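Local coordinates for protein dehydrogenase (Sinorhizobium meliloti, PDB 3UOE) that probably acts as an oxidoreductase of the LDH2/MDH2 (malate/L-lactate dehydrogenase) family, with two chains in the assembly, at residues Y145-A150 / P181-I186; S98-D103 / M117-R122. All blocks are in the same frame, centred on the assembly; numbering follows the deposited sequence.

Contact 1 of 2, residues Y145-A150 / P181-I186; sequences YYAEAA and PVAIGI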
ATOM      1  N   TYR A 145       3.130  -7.572 -13.756  1.00  8.39           N
ATOM      2  CA  TYR A 145       3.278  -8.887 -14.370  1.00  7.22           C
ATOM      3  C   TYR A 145       3.020  -9.994 -13.338  1.00  8.79           C
ATOM      4  O   TYR A 145       2.294 -10.952 -13.607  1.00  8.07           O
ATOM      5  CB  TYR A 145       4.681  -9.036 -14.972  1.00  7.19           C
ATOM      6  CG  TYR A 145       4.871 -10.298 -15.796  1.00  7.99           C
ATOM      7  CD1 TYR A 145       5.167 -11.514 -15.186  1.00  8.68           C
ATOM      8  CD2 TYR A 145       4.750 -10.271 -17.180  1.00  7.60           C
ATOM      9  CE1 TYR A 145       5.331 -12.677 -15.933  1.00  9.49           C
ATOM     10  CE2 TYR A 145       4.915 -11.421 -17.939  1.00  9.55           C
ATOM     11  CZ  TYR A 145       5.203 -12.622 -17.311  1.00 12.11           C
ATOM     12  OH  TYR A 145       5.370 -13.765 -18.064  1.00 14.88           O
ATOM     13  N   TYR A 146       3.625  -9.843 -12.162  1.00  7.08           N
ATOM     14  CA  TYR A 146       3.511 -10.820 -11.088  1.00  6.77           C
ATOM     15  C   TYR A 146       2.138 -10.739 -10.425  1.00  7.68           C
ATOM     16  O   TYR A 146       1.495 -11.766 -10.214  1.00  9.05           O
ATOM     17  CB  TYR A 146       4.635 -10.623 -10.064  1.00  6.33           C
ATOM     18  CG  TYR A 146       5.986 -10.417 -10.719  1.00  7.29           C
ATOM     19  CD1 TYR A 146       6.632 -11.466 -11.385  1.00  7.99           C
ATOM     20  CD2 TYR A 146       6.601  -9.171 -10.703  1.00  6.27           C
ATOM     21  CE1 TYR A 146       7.868 -11.278 -12.013  1.00  6.56           C
ATOM     22  CE2 TYR A 146       7.833  -8.970 -11.313  1.00  7.00           C
ATOM     23  CZ  TYR A 146       8.463 -10.024 -11.968  1.00  8.26           C
ATOM     24  OH  TYR A 146       9.686  -9.813 -12.567  1.00  7.30           O
ATOM     25  N   ALA A 147       1.682  -9.526 -10.116  1.00  7.07           N
ATOM     26  CA  ALA A 147       0.338  -9.339  -9.555  1.00  9.43           C
ATOM     27  C   ALA A 147      -0.718  -9.991 -10.446  1.00  9.16           C
ATOM     28  O   ALA A 147      -1.651 -10.632  -9.964  1.00  9.42           O
ATOM     29  CB  ALA A 147       0.026  -7.848  -9.362  1.00  6.88           C
ATOM     30  N   GLU A 148      -0.558  -9.826 -11.752  1.00  8.68           N
ATOM     31  CA  GLU A 148      -1.514 -10.372 -12.700  1.00 10.19           C
ATOM     32  C   GLU A 148      -1.455 -11.890 -12.720  1.00 10.20           C
ATOM     33  O   GLU A 148      -2.489 -12.548 -12.806  1.00  9.36           O
ATOM     34  CB  GLU A 148      -1.249  -9.823 -14.099  1.00 12.32           C
ATOM     35  CG  GLU A 148      -2.270 -10.248 -15.138  1.00 16.81           C
ATOM     36  CD  GLU A 148      -1.994  -9.630 -16.494  1.00 27.62           C
ATOM     37  OE1 GLU A 148      -1.023 -10.055 -17.157  1.00 28.48           O
ATOM     38  OE2 GLU A 148      -2.742  -8.711 -16.888  1.00 37.86           O
ATOM     39  N   ALA A 149      -0.241 -12.437 -12.649  1.00  9.01           N
ATOM     40  CA  ALA A 149      -0.052 -13.876 -12.684  1.00  7.93           C
ATOM     41  C   ALA A 149      -0.739 -14.511 -11.478  1.00 11.61           C
ATOM     42  O   ALA A 149      -1.388 -15.550 -11.588  1.00 12.13           O
ATOM     43  CB  ALA A 149       1.419 -14.217 -12.695  1.00  8.24           C
ATOM     44  N   ALA A 150      -0.583 -13.887 -10.318  1.00 10.39           N
ATOM     45  CA  ALA A 150      -1.227 -14.383  -9.112  1.00 10.85           C
ATOM     46  C   ALA A 150      -2.743 -14.348  -9.304  1.00 10.59           C
ATOM     47  O   ALA A 150      -3.441 -15.328  -9.025  1.00 11.22           O
ATOM     48  CB  ALA A 150      -0.807 -13.542  -7.905  1.00  7.73           C
ATOM     49  N   PRO A 181       7.690   0.713  -5.901  1.00  7.41           N
ATOM     50  CA  PRO A 181       6.364   0.366  -6.405  1.00  7.03           C
ATOM     51  C   PRO A 181       5.713  -0.699  -5.525  1.00  9.81           C
ATOM     52  O   PRO A 181       6.398  -1.530  -4.901  1.00  6.00           O
ATOM     53  CB  PRO A 181       6.649  -0.243  -7.785  1.00  7.15           C
ATOM     54  CG  PRO A 181       8.138  -0.373  -7.905  1.00  7.69           C
ATOM     55  CD  PRO A 181       8.770   0.006  -6.603  1.00  6.54           C
ATOM     56  N   VAL A 182       4.385  -0.665  -5.482  1.00  9.38           N
ATOM     57  CA  VAL A 182       3.615  -1.779  -4.972  1.00  7.75           C
ATOM     58  C   VAL A 182       2.575  -2.170  -6.015  1.00  8.63           C
ATOM     59  O   VAL A 182       1.952  -1.313  -6.631  1.00  9.37           O
ATOM     60  CB  VAL A 182       2.922  -1.434  -3.655  1.00  8.12           C
ATOM     61  CG1 VAL A 182       2.062  -0.186  -3.819  1.00  9.57           C
ATOM     62  CG2 VAL A 182       2.083  -2.615  -3.190  1.00  7.73           C
ATOM     63  N   ALA A 183       2.409  -3.470  -6.228  1.00  8.91           N
ATOM     64  CA  ALA A 183       1.376  -3.963  -7.132  1.00  6.94           C
ATOM     65  C   ALA A 183       0.393  -4.880  -6.396  1.00  7.64           C
ATOM     66  O   ALA A 183       0.786  -5.670  -5.531  1.00  6.90           O
ATOM     67  CB  ALA A 183       2.003  -4.676  -8.317  1.00  6.38           C
ATOM     68  N   ILE A 184      -0.885  -4.769  -6.738  1.00  7.32           N
ATOM     69  CA  ILE A 184      -1.911  -5.603  -6.122  1.00  7.14           C
ATOM     70  C   ILE A 184      -2.802  -6.271  -7.172  1.00  7.02           C
ATOM     71  O   ILE A 184      -3.469  -5.601  -7.957  1.00  6.61           O
ATOM     72  CB  ILE A 184      -2.773  -4.803  -5.124  1.00  6.55           C
ATOM     73  CG1 ILE A 184      -1.894  -4.175  -4.041  1.00  8.47           C
ATOM     74  CG2 ILE A 184      -3.832  -5.697  -4.486  1.00  6.36           C
ATOM     75  CD1 ILE A 184      -2.658  -3.306  -3.047  1.00  8.09           C
ATOM     76  N   GLY A 185      -2.796  -7.600  -7.190  1.00  6.89           N
ATOM     77  CA  GLY A 185      -3.639  -8.353  -8.103  1.00  6.57           C
ATOM     78  C   GLY A 185      -4.784  -9.028  -7.368  1.00  7.55           C
ATOM     79  O   GLY A 185      -4.582  -9.694  -6.351  1.00  6.93           O
ATOM     80  N   ILE A 186      -5.996  -8.856  -7.878  1.00  6.73           N
ATOM     81  CA  ILE A 186      -7.161  -9.442  -7.232  1.00  8.03           C
ATOM     82  C   ILE A 186      -8.047 -10.130  -8.259  1.00 11.44           C
ATOM     83  O   ILE A 186      -8.450  -9.518  -9.249  1.00 12.81           O
ATOM     84  CB  ILE A 186      -7.957  -8.389  -6.425  1.00  7.66           C
ATOM     85  CG1 ILE A 186      -7.037  -7.712  -5.392  1.00  8.80           C
ATOM     86  CG2 ILE A 186      -9.136  -9.036  -5.743  1.00  7.88           C
ATOM     87  CD1 ILE A 186      -7.711  -6.678  -4.513  1.00  6.92           C
TER
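Ala147 sets helix 144-152 against Ala183 and Gly185 of strand 182-186, a helix lying on one face of the mixed beta sheet in an alpha/beta layer. The segment axes come within 6.6 Å and run almost parallel, 18° apart. Along the helix, Tyr145 leaves on the side away from the strand, and its side chain packs on Leu51 and Leu55 of helix 46-61, while Tyr146 reaches Met113 and Met114 of helix 109-127 and hydrogen-bonds through OH to Met140 O. Ala147 carries the contact: its CB sits 3.9 Å from Ala183 CB and 3.6 Å from Gly185 N, so one methyl meets both a side chain and the bare backbone. Glu148 points away from the strand and forms a salt bridge with Arg62 through OE1. No hydrogen bond crosses the interface, and Ile184 and Ile186 turn to the other face of the strand, where they pack on Ala255 and Leu259 of the second subunit. Where Gly185 has no side chain, the two backbones draw together, with CA atoms of Ala147 and Gly185 4.3 Å apart. There Gly185 CA directs a C-H at Ala147 O, 3.6 Å away, with an angle of 175° at the hydrogen.

Contact 2 of 2, residues S98-D103 / M117-R122; sequences SFLSVD and MRVTRR
Thr120 keeps OG1 between its backbone N and carbonyl carbon (chi1 59°), which leaves CG2 anti to the carbonyl carbon and brings this methyl to Leu100. One residue earlier, Val119 has CG1 anti to the backbone N (chi1 170°), presenting that branch to the same leucine. Leu100 itself departs from the staggered positions, with chi1 at -145°. Its CD1 is the shared meeting point, 3.8 Å from Thr120 CG2 and 4.0 Å from Val119 CG1. The Thr120 methyl also rides along the base of the leucine, 4.0 Å from Leu100 CB, whereas Val119 touches just the end of the branch and crosses it at about a right angle. The contact is wholly apolar, with no hydrogen bond across it. Thr120 OG1 is turned back to its own helix, hydrogen-bonded to Ala116 O one turn earlier, so the residue spends its hydroxyl on the helix and its methyl on the strand. Val119 CG2, its other branch, lies 3.6 Å above the plane of the Arg118 guanidinium, offset toward the rim. Phe99, pointing away from the helix, packs on Gly296 of the second subunit; just before the strand, Ser98 OG and Ser98 OG of that subunit share a hydrogen bond. This is the strand-to-helix half of the beta-alpha-beta unit formed by strand 99-105, helix 109-127 and strand 129-137. Trp94 of strand 91-96 touches Leu100, Val119 and Thr120, and Thr120 also reaches Ala132 of strand 129-137 and Leu290 of strand 285-291.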
ATOM      1  N   SER A  98       4.857 -19.949   7.156  1.00  8.66           N
ATOM      2  CA  SER A  98       4.297 -19.092   6.107  1.00  8.77           C
ATOM      3  C   SER A  98       5.301 -18.095   5.541  1.00  8.71           C
ATOM      4  O   SER A  98       4.928 -17.189   4.793  1.00  8.08           O
ATOM      5  CB  SER A  98       3.062 -18.336   6.615  1.00  7.79           C
ATOM      6  OG  SER A  98       2.037 -19.225   6.992  1.00  8.62           O
ATOM      7  N   PHE A  99       6.571 -18.267   5.885  1.00  8.03           N
ATOM      8  CA  PHE A  99       7.570 -17.258   5.563  1.00  7.27           C
ATOM      9  C   PHE A  99       8.749 -17.858   4.812  1.00  7.96           C
ATOM     10  O   PHE A  99       9.547 -18.604   5.387  1.00  7.16           O
ATOM     11  CB  PHE A  99       8.054 -16.555   6.837  1.00  6.69           C
ATOM     12  CG  PHE A  99       8.825 -15.279   6.576  1.00  8.44           C
ATOM     13  CD1 PHE A  99      10.072 -15.314   5.948  1.00  7.54           C
ATOM     14  CD2 PHE A  99       8.312 -14.048   6.970  1.00  7.60           C
ATOM     15  CE1 PHE A  99      10.785 -14.150   5.712  1.00  7.00           C
ATOM     16  CE2 PHE A  99       9.016 -12.877   6.737  1.00  7.54           C
ATOM     17  CZ  PHE A  99      10.261 -12.929   6.103  1.00  7.50           C
ATOM     18  N   LEU A 100       8.854 -17.515   3.530  1.00  6.57           N
ATOM     19  CA  LEU A 100       9.934 -18.005   2.680  1.00  7.53           C
ATOM     20  C   LEU A 100      11.003 -16.923   2.536  1.00  8.71           C
ATOM     21  O   LEU A 100      10.739 -15.835   2.022  1.00  6.19           O
ATOM     22  CB  LEU A 100       9.401 -18.356   1.292  1.00  7.38           C
ATOM     23  CG  LEU A 100       9.939 -19.528   0.462  1.00 11.46           C
ATOM     24  CD1 LEU A 100      10.157 -19.069  -0.981  1.00  8.92           C
ATOM     25  CD2 LEU A 100      11.200 -20.155   1.010  1.00  9.43           C
ATOM     26  N   SER A 101      12.209 -17.234   2.991  1.00  7.85           N
ATOM     27  CA  SER A 101      13.355 -16.361   2.800  1.00  7.80           C
ATOM     28  C   SER A 101      14.133 -16.791   1.563  1.00  7.88           C
ATOM     29  O   SER A 101      14.575 -17.935   1.470  1.00  9.86           O
ATOM     30  CB  SER A 101      14.265 -16.427   4.024  1.00  7.15           C
ATOM     31  OG  SER A 101      15.404 -15.623   3.825  1.00 11.21           O
ATOM     32  N   VAL A 102      14.304 -15.881   0.612  1.00  6.89           N
ATOM     33  CA  VAL A 102      14.952 -16.232  -0.647  1.00  6.55           C
ATOM     34  C   VAL A 102      16.240 -15.457  -0.844  1.00  6.18           C
ATOM     35  O   VAL A 102      16.254 -14.229  -0.820  1.00  6.08           O
ATOM     36  CB  VAL A 102      14.026 -15.988  -1.886  1.00  6.65           C
ATOM     37  CG1 VAL A 102      14.718 -16.424  -3.177  1.00  5.27           C
ATOM     38  CG2 VAL A 102      12.714 -16.717  -1.733  1.00  6.53           C
ATOM     39  N   ASP A 103      17.327 -16.190  -1.025  1.00  6.72           N
ATOM     40  CA  ASP A 103      18.562 -15.613  -1.529  1.00  7.36           C
ATOM     41  C   ASP A 103      18.531 -15.728  -3.052  1.00  6.98           C
ATOM     42  O   ASP A 103      18.533 -16.833  -3.590  1.00  6.54           O
ATOM     43  CB  ASP A 103      19.766 -16.363  -0.958  1.00  7.22           C
ATOM     44  CG  ASP A 103      21.086 -15.850  -1.498  1.00  8.40           C
ATOM     45  OD1 ASP A 103      21.080 -15.023  -2.436  1.00  7.77           O
ATOM     46  OD2 ASP A 103      22.139 -16.274  -0.976  1.00 13.62           O
HETATM   47  N   MSE A 117       7.139 -17.606  -6.374  1.00  8.12           N
HETATM   48  CA  MSE A 117       5.690 -17.704  -6.446  1.00 10.29           C
HETATM   49  C   MSE A 117       5.242 -19.161  -6.519  1.00 10.88           C
HETATM   50  O   MSE A 117       4.294 -19.561  -5.840  1.00 12.09           O
HETATM   51  CB  MSE A 117       5.135 -16.915  -7.637  1.00  7.94           C
HETATM   52  CG  MSE A 117       3.617 -16.925  -7.684  1.00 13.86           C
HETATM   53 SE   MSE A 117       2.791 -15.784  -9.055  1.00 29.71          SE
HETATM   54  CE  MSE A 117       3.885 -14.172  -8.827  1.00  7.76           C
ATOM     55  N   ARG A 118       5.925 -19.957  -7.333  1.00 10.27           N
ATOM     56  CA  ARG A 118       5.582 -21.369  -7.461  1.00 11.45           C
ATOM     57  C   ARG A 118       5.707 -22.076  -6.114  1.00 12.89           C
ATOM     58  O   ARG A 118       4.831 -22.843  -5.713  1.00 12.71           O
ATOM     59  CB  ARG A 118       6.482 -22.048  -8.488  1.00 13.31           C
ATOM     60  CG  ARG A 118       6.453 -23.576  -8.426  1.00 17.88           C
ATOM     61  CD  ARG A 118       7.512 -24.205  -9.347  1.00 21.61           C
ATOM     62  NE  ARG A 118       8.880 -24.048  -8.842  1.00 21.49           N
ATOM     63  CZ  ARG A 118       9.437 -24.848  -7.938  1.00 18.50           C
ATOM     64  NH1 ARG A 118       8.742 -25.857  -7.433  1.00 20.80           N
ATOM     65  NH2 ARG A 118      10.682 -24.634  -7.534  1.00 20.91           N
ATOM     66  N   VAL A 119       6.804 -21.803  -5.416  1.00 12.24           N
ATOM     67  CA  VAL A 119       7.077 -22.430  -4.133  1.00 11.52           C
ATOM     68  C   VAL A 119       6.100 -21.959  -3.045  1.00 10.80           C
ATOM     69  O   VAL A 119       5.575 -22.758  -2.277  1.00 11.76           O
ATOM     70  CB  VAL A 119       8.534 -22.160  -3.692  1.00 12.27           C
ATOM     71  CG1 VAL A 119       8.753 -22.601  -2.235  1.00 10.33           C
ATOM     72  CG2 VAL A 119       9.520 -22.850  -4.646  1.00 10.80           C
ATOM     73  N   THR A 120       5.847 -20.661  -2.977  1.00  9.98           N
ATOM     74  CA  THR A 120       4.957 -20.168  -1.938  1.00 12.98           C
ATOM     75  C   THR A 120       3.518 -20.605  -2.183  1.00 11.55           C
ATOM     76  O   THR A 120       2.796 -20.901  -1.239  1.00 12.36           O
ATOM     77  CB  THR A 120       5.033 -18.638  -1.762  1.00 10.81           C
ATOM     78  OG1 THR A 120       4.688 -17.996  -2.994  1.00 15.50           O
ATOM     79  CG2 THR A 120       6.428 -18.231  -1.353  1.00  9.23           C
ATOM     80  N   ARG A 121       3.112 -20.659  -3.448  1.00 11.58           N
ATOM     81  CA  ARG A 121       1.752 -21.068  -3.792  1.00 15.21           C
ATOM     82  C   ARG A 121       1.395 -22.471  -3.268  1.00 16.45           C
ATOM     83  O   ARG A 121       0.256 -22.722  -2.871  1.00 14.85           O
ATOM     84  CB  ARG A 121       1.529 -20.994  -5.307  1.00 17.67           C
ATOM     85  CG  ARG A 121       0.092 -21.246  -5.705  1.00 26.31           C
ATOM     86  CD  ARG A 121      -0.115 -21.261  -7.210  1.00 32.91           C
ATOM     87  NE  ARG A 121      -1.486 -21.651  -7.535  1.00 37.02           N
ATOM     88  CZ  ARG A 121      -1.913 -21.936  -8.763  1.00 44.53           C
ATOM     89  NH1 ARG A 121      -1.073 -21.879  -9.789  1.00 44.86           N
ATOM     90  NH2 ARG A 121      -3.180 -22.285  -8.965  1.00 43.62           N
ATOM     91  N   ARG A 122       2.375 -23.373  -3.275  1.00 13.21           N
ATOM     92  CA  ARG A 122       2.174 -24.741  -2.810  1.00 17.98           C
ATOM     93  C   ARG A 122       1.682 -24.796  -1.358  1.00 17.99           C
ATOM     94  O   ARG A 122       0.873 -25.645  -0.992  1.00 17.91           O
ATOM     95  CB  ARG A 122       3.481 -25.528  -2.949  1.00 17.64           C
ATOM     96  CG  ARG A 122       3.832 -25.872  -4.390  1.00 23.64           C
ATOM     97  CD  ARG A 122       5.340 -25.824  -4.648  1.00 28.53           C
ATOM     98  NE  ARG A 122       6.037 -27.031  -4.205  1.00 40.72           N
ATOM     99  CZ  ARG A 122       7.361 -27.180  -4.217  1.00 45.05           C
ATOM    100  NH1 ARG A 122       8.144 -26.196  -4.644  1.00 30.56           N
ATOM    101  NH2 ARG A 122       7.911 -28.318  -3.799  1.00 52.31           N
TER

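How the contacts relate
Contact 1 and contact 2 pin two helices to the same mixed sheet, with centres about 16 Å apart and strands 129-137, 285-291 and 156-161 lying between strands 99-105 and 182-186. They follow one another along the chain, contact 2 closing before contact 1 opens. Their helices meet through the selenomethionine side chain of Met117: its CE lies 3.7 Å from Tyr146 O, and its SE lies 4.1 Å from Ala150 N and 4.2 Å from Ala149 CB. Met117 also rests on Leu288 and Leu290, which sets helix 109-127 on strand 285-291, the central strand of the sheet. Both contacts also touch the second subunit, through Ile184 and Ile186 in contact 1 and Phe99 in contact 2.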